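Local coordinates for protein GTP cyclohydrolase 1 type 2 homolog (Escherichia coli, Escherichia coli O157:H7, PDB 1NMO) that is of unknown molecular function but forms a toroidal hexamer, binds two iron ions per subunit and may help degrade radiation-damaged nucleotides, at residues E197-S202 and L208-A213; E123-V128 and I179-R184; P138-A143 and P154-D159. All coordinates share one frame; numbering follows the deposited sequence.

Contact 1 of 3, residues E197-S202 and L208-A213; sequences EQTIHS and LHFYAA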
loop_
_atom_site.group_PDB
_atom_site.type_symbol
_atom_site.label_atom_id
_atom_site.label_comp_id
_atom_site.label_asym_id
_atom_site.label_seq_id
_atom_site.Cartn_x
_atom_site.Cartn_y
_atom_site.Cartn_z
ATOM N N GLU A 197 14.188 20.412 -16.122
ATOM C CA GLU A 197 13.328 21.489 -15.602
ATOM C C GLU A 197 12.888 22.424 -16.746
ATOM O O GLU A 197 11.726 22.781 -16.885
ATOM C CB GLU A 197 14.139 22.261 -14.517
ATOM C CG GLU A 197 13.407 23.331 -13.635
ATOM C CD GLU A 197 13.185 24.638 -14.378
ATOM O OE1 GLU A 197 14.027 24.878 -15.277
ATOM O OE2 GLU A 197 12.196 25.391 -14.082
ATOM N N GLN A 198 13.803 22.778 -17.621
ATOM C CA GLN A 198 13.434 23.761 -18.616
ATOM C C GLN A 198 12.498 23.295 -19.715
ATOM O O GLN A 198 11.790 24.114 -20.297
ATOM C CB GLN A 198 14.710 24.310 -19.205
ATOM C CG GLN A 198 15.461 23.244 -19.963
ATOM C CD GLN A 198 16.873 23.672 -20.174
ATOM O OE1 GLN A 198 17.143 24.668 -20.940
ATOM N NE2 GLN A 198 17.817 22.978 -19.478
ATOM N N THR A 199 12.571 21.992 -20.032
ATOM C CA THR A 199 11.757 21.324 -21.052
ATOM C C THR A 199 10.261 21.651 -20.881
ATOM O O THR A 199 9.526 21.899 -21.864
ATOM C CB THR A 199 11.867 19.779 -20.936
ATOM O OG1 THR A 199 13.230 19.364 -20.680
ATOM C CG2 THR A 199 11.371 19.139 -22.240
ATOM N N ILE A 200 9.773 21.582 -19.640
ATOM C CA ILE A 200 8.365 21.897 -19.342
ATOM C C ILE A 200 7.908 23.332 -19.753
ATOM O O ILE A 200 6.774 23.552 -20.205
ATOM C CB ILE A 200 8.101 21.704 -17.795
ATOM C CG1 ILE A 200 8.341 20.248 -17.421
ATOM C CG2 ILE A 200 6.668 22.042 -17.472
ATOM C CD1 ILE A 200 7.471 19.326 -18.214
ATOM N N HIS A 201 8.768 24.318 -19.575
ATOM C CA HIS A 201 8.370 25.688 -19.974
ATOM C C HIS A 201 8.364 25.754 -21.509
ATOM O O HIS A 201 7.618 26.550 -22.152
ATOM C CB HIS A 201 9.384 26.724 -19.408
ATOM C CG HIS A 201 9.630 26.574 -17.938
ATOM N ND1 HIS A 201 8.600 26.545 -17.020
ATOM C CD2 HIS A 201 10.766 26.337 -17.233
ATOM C CE1 HIS A 201 9.090 26.295 -15.809
ATOM N NE2 HIS A 201 10.400 26.162 -15.915
ATOM N N SER A 202 9.238 24.970 -22.123
ATOM C CA SER A 202 9.231 24.980 -23.592
ATOM C C SER A 202 7.938 24.395 -24.122
ATOM O O SER A 202 7.357 24.953 -25.032
ATOM C CB SER A 202 10.406 24.186 -24.158
ATOM O OG SER A 202 11.638 24.788 -23.775
ATOM N N LEU A 208 3.079 22.845 -27.538
ATOM C CA LEU A 208 3.094 21.503 -28.092
ATOM C C LEU A 208 3.003 20.483 -26.949
ATOM O O LEU A 208 3.259 20.801 -25.791
ATOM C CB LEU A 208 4.320 21.252 -28.949
ATOM C CG LEU A 208 5.651 21.360 -28.239
ATOM C CD1 LEU A 208 6.802 20.838 -29.124
ATOM C CD2 LEU A 208 5.885 22.780 -27.958
ATOM N N HIS A 209 2.538 19.290 -27.301
ATOM C CA HIS A 209 2.410 18.199 -26.391
ATOM C C HIS A 209 3.813 17.665 -26.216
ATOM O O HIS A 209 4.495 17.432 -27.225
ATOM C CB HIS A 209 1.549 17.088 -27.014
ATOM C CG HIS A 209 0.087 17.403 -27.045
ATOM N ND1 HIS A 209 -0.702 17.370 -25.913
ATOM C CD2 HIS A 209 -0.716 17.821 -28.063
ATOM C CE1 HIS A 209 -1.933 17.769 -26.221
ATOM N NE2 HIS A 209 -1.966 18.047 -27.518
ATOM N N PHE A 210 4.243 17.426 -24.970
ATOM C CA PHE A 210 5.583 16.883 -24.754
ATOM C C PHE A 210 5.452 15.574 -23.973
ATOM O O PHE A 210 4.641 15.519 -23.064
ATOM C CB PHE A 210 6.495 17.866 -23.973
ATOM C CG PHE A 210 7.693 17.213 -23.454
ATOM C CD1 PHE A 210 8.704 16.810 -24.317
ATOM C CD2 PHE A 210 7.787 16.879 -22.110
ATOM C CE1 PHE A 210 9.817 16.079 -23.870
ATOM C CE2 PHE A 210 8.896 16.142 -21.648
ATOM C CZ PHE A 210 9.907 15.745 -22.544
ATOM N N TYR A 211 6.228 14.558 -24.331
ATOM C CA TYR A 211 6.218 13.232 -23.695
ATOM C C TYR A 211 7.669 12.882 -23.362
ATOM O O TYR A 211 8.539 13.014 -24.246
ATOM C CB TYR A 211 5.739 12.122 -24.664
ATOM C CG TYR A 211 4.370 12.390 -25.173
ATOM C CD1 TYR A 211 4.155 13.314 -26.155
ATOM C CD2 TYR A 211 3.273 11.827 -24.525
ATOM C CE1 TYR A 211 2.839 13.710 -26.470
ATOM C CE2 TYR A 211 1.986 12.174 -24.826
ATOM C CZ TYR A 211 1.755 13.129 -25.798
ATOM O OH TYR A 211 0.411 13.495 -26.053
ATOM N N ALA A 212 7.934 12.438 -22.112
ATOM C CA ALA A 212 9.303 12.034 -21.735
ATOM C C ALA A 212 8.966 10.576 -21.597
ATOM O O ALA A 212 8.389 10.187 -20.587
ATOM C CB ALA A 212 9.687 12.634 -20.414
ATOM N N ALA A 213 9.278 9.756 -22.609
ATOM C CA ALA A 213 8.814 8.373 -22.590
ATOM C C ALA A 213 9.730 7.390 -21.966
ATOM O O ALA A 213 9.445 6.185 -22.020
ATOM C CB ALA A 213 8.461 7.926 -23.973
#
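Leu208 opens the contact by laying its CD2 methyl near the carbonyl of Ser202, with CD2 to Ser202 O at 3.9 Å. The hydroxyl of Ser202 is engaged on another side, hydrogen-bonded to Asp180. Two residues on, Phe210 makes the larger part of the strand's side of the contact. Its CG stands anti to the backbone N (chi1 165°), and this rotation holds the ring out toward helix 197-205. Thr199 answers with its CG2 methyl, also anti to its own backbone N, which comes down over one face of the phenyl ring. The methyl carbon CG2 is 3.8 Å from the centroid of the Phe210 ring and 14° off the ring normal, a well-formed CH-pi contact displaced slightly toward CZ. Thr199 OG1 turns the other way and hydrogen-bonds Ser196 N, so the threonine offers the strand its apolar branch. All the touching residues are buried. The pairing joins the helix and second strand of a beta-alpha-beta unit, whose first strand, 189-192, runs parallel to 209-212 and adds Phe190 and Thr192 beside Phe210. Ile179 of helix 179-185 also packs on Phe210, while Tyr211, next in the strand, turns to helix 139-150.

Contact 2 of 3, residues E123-V128 and I179-R184; sequences EIEPLV and IDSAAR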
loop_
_atom_site.group_PDB
_atom_site.type_symbol
_atom_site.label_atom_id
_atom_site.label_comp_id
_atom_site.label_asym_id
_atom_site.label_seq_id
_atom_site.Cartn_x
_atom_site.Cartn_y
_atom_site.Cartn_z
ATOM N N GLU A 123 13.789 15.203 -41.641
ATOM C CA GLU A 123 14.507 15.387 -40.407
ATOM C C GLU A 123 14.642 16.870 -40.225
ATOM O O GLU A 123 14.664 17.641 -41.183
ATOM C CB GLU A 123 15.843 14.627 -40.364
ATOM C CG GLU A 123 17.041 15.208 -41.009
ATOM C CD GLU A 123 18.327 14.711 -40.327
ATOM O OE1 GLU A 123 18.511 13.490 -40.120
ATOM O OE2 GLU A 123 19.189 15.553 -39.981
ATOM N N ILE A 124 14.579 17.289 -38.988
ATOM C CA ILE A 124 14.686 18.684 -38.644
ATOM C C ILE A 124 16.186 18.989 -38.419
ATOM O O ILE A 124 16.680 20.070 -38.739
ATOM C CB ILE A 124 13.906 18.922 -37.309
ATOM C CG1 ILE A 124 12.423 18.604 -37.478
ATOM C CG2 ILE A 124 14.092 20.339 -36.840
ATOM C CD1 ILE A 124 11.608 18.930 -36.211
ATOM N N GLU A 125 16.896 18.033 -37.843
ATOM C CA GLU A 125 18.318 18.146 -37.528
ATOM C C GLU A 125 18.795 16.703 -37.488
ATOM O O GLU A 125 17.995 15.756 -37.410
ATOM C CB GLU A 125 18.501 18.665 -36.136
ATOM C CG GLU A 125 18.455 20.140 -36.044
ATOM C CD GLU A 125 18.456 20.575 -34.554
ATOM O OE1 GLU A 125 19.201 19.977 -33.767
ATOM O OE2 GLU A 125 17.738 21.520 -34.176
ATOM N N PRO A 126 20.109 16.493 -37.490
ATOM C CA PRO A 126 20.656 15.144 -37.461
ATOM C C PRO A 126 19.978 14.061 -36.537
ATOM O O PRO A 126 19.586 12.913 -36.990
ATOM C CB PRO A 126 22.151 15.429 -37.131
ATOM C CG PRO A 126 22.449 16.625 -37.991
ATOM C CD PRO A 126 21.186 17.499 -37.570
ATOM N N LEU A 127 19.812 14.332 -35.261
ATOM C CA LEU A 127 19.188 13.243 -34.508
ATOM C C LEU A 127 17.717 13.480 -34.200
ATOM O O LEU A 127 17.191 12.909 -33.210
ATOM C CB LEU A 127 19.909 13.120 -33.179
ATOM C CG LEU A 127 21.393 12.725 -33.338
ATOM C CD1 LEU A 127 22.162 13.173 -32.084
ATOM C CD2 LEU A 127 21.491 11.151 -33.541
ATOM N N VAL A 128 17.060 14.303 -35.040
ATOM C CA VAL A 128 15.695 14.689 -34.814
ATOM C C VAL A 128 14.808 14.565 -36.009
ATOM O O VAL A 128 14.618 15.530 -36.717
ATOM C CB VAL A 128 15.641 16.167 -34.381
ATOM C CG1 VAL A 128 14.300 16.490 -33.839
ATOM C CG2 VAL A 128 16.650 16.420 -33.326
ATOM N N ILE A 179 13.790 20.066 -27.936
ATOM C CA ILE A 179 12.453 20.532 -28.038
ATOM C C ILE A 179 12.246 21.916 -28.671
ATOM O O ILE A 179 11.240 22.140 -29.397
ATOM C CB ILE A 179 11.758 20.493 -26.668
ATOM C CG1 ILE A 179 10.275 20.847 -26.864
ATOM C CG2 ILE A 179 12.436 21.472 -25.654
ATOM C CD1 ILE A 179 9.334 20.496 -25.604
ATOM N N ASP A 180 13.163 22.862 -28.437
ATOM C CA ASP A 180 12.927 24.191 -28.978
ATOM C C ASP A 180 13.107 24.180 -30.480
ATOM O O ASP A 180 12.285 24.752 -31.217
ATOM C CB ASP A 180 13.856 25.206 -28.393
ATOM C CG ASP A 180 13.554 25.522 -26.944
ATOM O OD1 ASP A 180 12.413 25.277 -26.448
ATOM O OD2 ASP A 180 14.518 26.040 -26.313
ATOM N N SER A 181 14.162 23.517 -30.943
ATOM C CA SER A 181 14.343 23.494 -32.348
ATOM C C SER A 181 13.135 22.769 -33.010
ATOM O O SER A 181 12.775 23.102 -34.137
ATOM C CB SER A 181 15.678 22.848 -32.672
ATOM O OG SER A 181 15.408 21.632 -33.295
ATOM N N ALA A 182 12.486 21.809 -32.350
ATOM C CA ALA A 182 11.316 21.180 -33.000
ATOM C C ALA A 182 10.197 22.157 -33.003
ATOM O O ALA A 182 9.467 22.205 -33.934
ATOM C CB ALA A 182 10.875 19.932 -32.279
ATOM N N ALA A 183 9.995 22.924 -31.938
ATOM C CA ALA A 183 8.905 23.908 -31.938
ATOM C C ALA A 183 9.019 24.927 -33.131
ATOM O O ALA A 183 8.034 25.314 -33.783
ATOM C CB ALA A 183 8.909 24.681 -30.583
ATOM N N ARG A 184 10.229 25.421 -33.345
ATOM C CA ARG A 184 10.506 26.360 -34.408
ATOM C C ARG A 184 10.081 25.675 -35.712
ATOM O O ARG A 184 9.336 26.243 -36.484
ATOM C CB ARG A 184 12.001 26.642 -34.436
ATOM C CG ARG A 184 12.406 28.078 -34.675
ATOM C CD ARG A 184 13.123 28.547 -33.447
ATOM N NE ARG A 184 14.349 27.749 -33.227
ATOM C CZ ARG A 184 14.813 27.379 -32.020
ATOM N NH1 ARG A 184 14.122 27.734 -30.914
ATOM N NH2 ARG A 184 15.974 26.689 -31.901
#
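The carboxylate of Glu125 reaches helix 179-185 at Ser181, where Ser181 OG lies close enough to Glu125 OE2 to donate a hydrogen bond. The 2.5 Å between Ser181 OG and Glu125 OE2 is very short, and OE2 also crowds the serine's CB, so the bond is plausible but its exact geometry is doubtful. Glu125 gets there with an extended chain beyond CG (chi2 172°). A second flat group, the guanidinium of Arg184, folds back along its own helix: one of its faces lies over Asp180 O and Ser181 CA, both offset toward its rim. Its NH2 remains 5.9 Å from Glu125 OE2, too far for a salt bridge, although the opposite charges may still attract weakly.

Beside this polar pair, Ile124 makes the apolar half of the contact. With CG1 anti to the carbonyl carbon (chi1 -62°), the two branches diverge over neighbouring helix residues. The longer one sets CD1 alongside Ala182, 3.9 Å from Ala182 CA, and the shorter one brings CG2 to 4.0 Å from Ser181 OG. Ala169 of strand 165-170 touches both Ile124 and Ala182, closing the apolar patch from the sheet, and Phe178 packs against Glu125 and Val128.

The backbone explains why two successive side chains point at the helix. Ile124 N bonds Val128 O, and Val128 N bonds Glu125 O across a type I turn running from Glu125 to Val128. Ile124 and Glu125 thus stand together opposite Val128, a classic beta bulge in the tight hairpin between strands 118-123 and 128-137, whose turn is docked against helix 179-185.

Contact 3 of 3, residues P138-A143 and P154-D159; sequences PGLELA and PLWCGD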
loop_
_atom_site.group_PDB
_atom_site.type_symbol
_atom_site.label_atom_id
_atom_site.label_comp_id
_atom_site.label_asym_id
_atom_site.label_seq_id
_atom_site.Cartn_x
_atom_site.Cartn_y
_atom_site.Cartn_z
ATOM N N PRO A 138 -5.878 12.916 -29.873
ATOM C CA PRO A 138 -5.539 14.023 -28.956
ATOM C C PRO A 138 -4.354 13.607 -28.053
ATOM O O PRO A 138 -3.982 12.427 -27.980
ATOM C CB PRO A 138 -6.822 14.217 -28.149
ATOM C CG PRO A 138 -7.925 13.597 -29.060
ATOM C CD PRO A 138 -7.216 12.357 -29.566
ATOM N N GLY A 139 -3.787 14.565 -27.315
ATOM C CA GLY A 139 -2.633 14.265 -26.495
ATOM C C GLY A 139 -2.751 13.201 -25.444
ATOM O O GLY A 139 -1.790 12.466 -25.227
ATOM N N LEU A 140 -3.908 13.093 -24.788
ATOM C CA LEU A 140 -4.092 12.110 -23.706
ATOM C C LEU A 140 -4.030 10.710 -24.298
ATOM O O LEU A 140 -3.354 9.776 -23.795
ATOM C CB LEU A 140 -5.438 12.368 -23.033
ATOM C CG LEU A 140 -6.127 11.183 -22.320
ATOM C CD1 LEU A 140 -5.294 10.828 -21.087
ATOM C CD2 LEU A 140 -7.600 11.574 -21.842
ATOM N N GLU A 141 -4.724 10.579 -25.410
ATOM C CA GLU A 141 -4.761 9.318 -26.161
ATOM C C GLU A 141 -3.346 8.951 -26.628
ATOM O O GLU A 141 -2.953 7.767 -26.603
ATOM C CB GLU A 141 -5.664 9.489 -27.386
ATOM C CG GLU A 141 -6.575 8.285 -27.568
ATOM C CD GLU A 141 -7.433 8.367 -28.856
ATOM O OE1 GLU A 141 -8.240 9.358 -28.978
ATOM O OE2 GLU A 141 -7.294 7.424 -29.710
ATOM N N LEU A 142 -2.575 9.933 -27.059
ATOM C CA LEU A 142 -1.231 9.605 -27.500
ATOM C C LEU A 142 -0.454 9.077 -26.279
ATOM O O LEU A 142 0.348 8.175 -26.391
ATOM C CB LEU A 142 -0.530 10.843 -28.098
ATOM C CG LEU A 142 0.861 10.512 -28.651
ATOM C CD1 LEU A 142 0.738 9.284 -29.538
ATOM C CD2 LEU A 142 1.443 11.700 -29.450
ATOM N N ALA A 143 -0.707 9.633 -25.106
ATOM C CA ALA A 143 -0.014 9.215 -23.877
ATOM C C ALA A 143 -0.308 7.794 -23.576
ATOM O O ALA A 143 0.591 6.990 -23.297
ATOM C CB ALA A 143 -0.456 10.047 -22.721
ATOM N N PRO A 154 4.311 7.391 -19.844
ATOM C CA PRO A 154 5.220 8.529 -19.985
ATOM C C PRO A 154 4.761 9.781 -19.232
ATOM O O PRO A 154 3.584 9.943 -18.842
ATOM C CB PRO A 154 5.169 8.782 -21.493
ATOM C CG PRO A 154 3.638 8.718 -21.666
ATOM C CD PRO A 154 3.357 7.351 -20.983
ATOM N N LEU A 155 5.698 10.704 -19.056
ATOM C CA LEU A 155 5.346 11.995 -18.459
ATOM C C LEU A 155 4.740 12.736 -19.643
ATOM O O LEU A 155 5.377 12.832 -20.682
ATOM C CB LEU A 155 6.590 12.775 -18.014
ATOM C CG LEU A 155 6.372 14.309 -17.915
ATOM C CD1 LEU A 155 5.075 14.514 -17.153
ATOM C CD2 LEU A 155 7.476 15.009 -17.126
ATOM N N TRP A 156 3.518 13.249 -19.522
ATOM C CA TRP A 156 2.930 14.006 -20.643
ATOM C C TRP A 156 2.530 15.414 -20.187
ATOM O O TRP A 156 1.842 15.593 -19.178
ATOM C CB TRP A 156 1.728 13.284 -21.227
ATOM C CG TRP A 156 0.760 14.162 -22.106
ATOM C CD1 TRP A 156 1.093 14.930 -23.198
ATOM C CD2 TRP A 156 -0.653 14.363 -21.908
ATOM N NE1 TRP A 156 -0.022 15.600 -23.667
ATOM C CE2 TRP A 156 -1.098 15.265 -22.899
ATOM C CE3 TRP A 156 -1.585 13.862 -20.986
ATOM C CZ2 TRP A 156 -2.430 15.677 -23.001
ATOM C CZ3 TRP A 156 -2.915 14.282 -21.095
ATOM C CH2 TRP A 156 -3.315 15.168 -22.088
ATOM N N CYS A 157 3.017 16.416 -20.909
ATOM C CA CYS A 157 2.676 17.756 -20.571
ATOM C C CYS A 157 2.034 18.330 -21.818
ATOM O O CYS A 157 2.730 18.655 -22.785
ATOM C CB CYS A 157 3.929 18.537 -20.167
ATOM S SG CYS A 157 3.617 20.315 -19.891
ATOM N N GLY A 158 0.708 18.466 -21.802
ATOM C CA GLY A 158 0.044 18.985 -23.010
ATOM C C GLY A 158 -1.032 20.046 -22.841
ATOM O O GLY A 158 -1.828 20.322 -23.752
ATOM N N ASP A 159 -1.034 20.658 -21.671
ATOM C CA ASP A 159 -1.958 21.737 -21.314
ATOM C C ASP A 159 -2.114 22.774 -22.449
ATOM O O ASP A 159 -3.208 23.263 -22.677
ATOM C CB ASP A 159 -1.450 22.460 -20.060
ATOM C CG ASP A 159 -1.052 21.503 -18.906
ATOM O OD1 ASP A 159 -2.029 20.835 -18.363
ATOM O OD2 ASP A 159 0.213 21.473 -18.581
#
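Trp156 lays one face of its indole flat against the first turn of helix 139-150, in an alpha-beta hairpin where the helix and the returning strand 155-157 run almost exactly antiparallel. The axes of the short segments 139-143 and 155-157 approach to 9.3 Å, with 170° between their directions. Into this gap the indole is inserted as a broad slab, set by chi1 162° with CG anti to the backbone N.

The hollow that receives it is the backbone at Gly139. With no side chain there, the ring can press on the main chain itself: Gly139 C is 3.5 Å from Trp156 CZ2, and Gly139 O lies over the centre of the ring system. Leu140 flanks the hollow. Its CA sits over the six-membered ring, 3.8 Å from the centroid of that Trp156 ring, as a CH-pi contact, and its CB approaches Trp156 CH2 to 3.6 Å. One turn further along the helix, the small Ala143 fills the step at the root of the tryptophan, its CB obliquely placed against the ring and 4.2 Å from Trp156 CB. Pro154 supplies the next bump, its ring set against the carbonyl of Ala143, with Pro154 CD 3.6 Å from Ala143 O.

The indole's other face is covered in part by the residues that follow it, with Gly158 N above the ring, toward its rim. Strand 209-212 adds Tyr211, stacked on the indole and hydrogen-bonded through OH to Gly139 O. Leu140 also touches Arg224 of a neighbouring subunit. The polar corner of the tryptophan is satisfied as well, since Trp156 NE1 is hydrogen-bonded to ND1 of His209.

All three contacts belong to the domain built on the six-stranded mixed sheet. Contacts 1 and 3 are closest, their centres about 10 Å apart, because strands 209-212 and 155-157 are neighbours; they use opposite faces of the sheet, one under helix 197-205 and the other under helix 139-150. Contact 1 also meets contact 2, about 14 Å away between centres, where helices 197-205 and 179-185 adjoin, for example through Ser202 packing on Ile179. Contacts 2 and 3 do not touch, with centres about 19 Å apart. Along the chain, contact 3 falls between the two segments of contact 2, and contact 1 follows both. Together they clothe both faces of one sheet with helices.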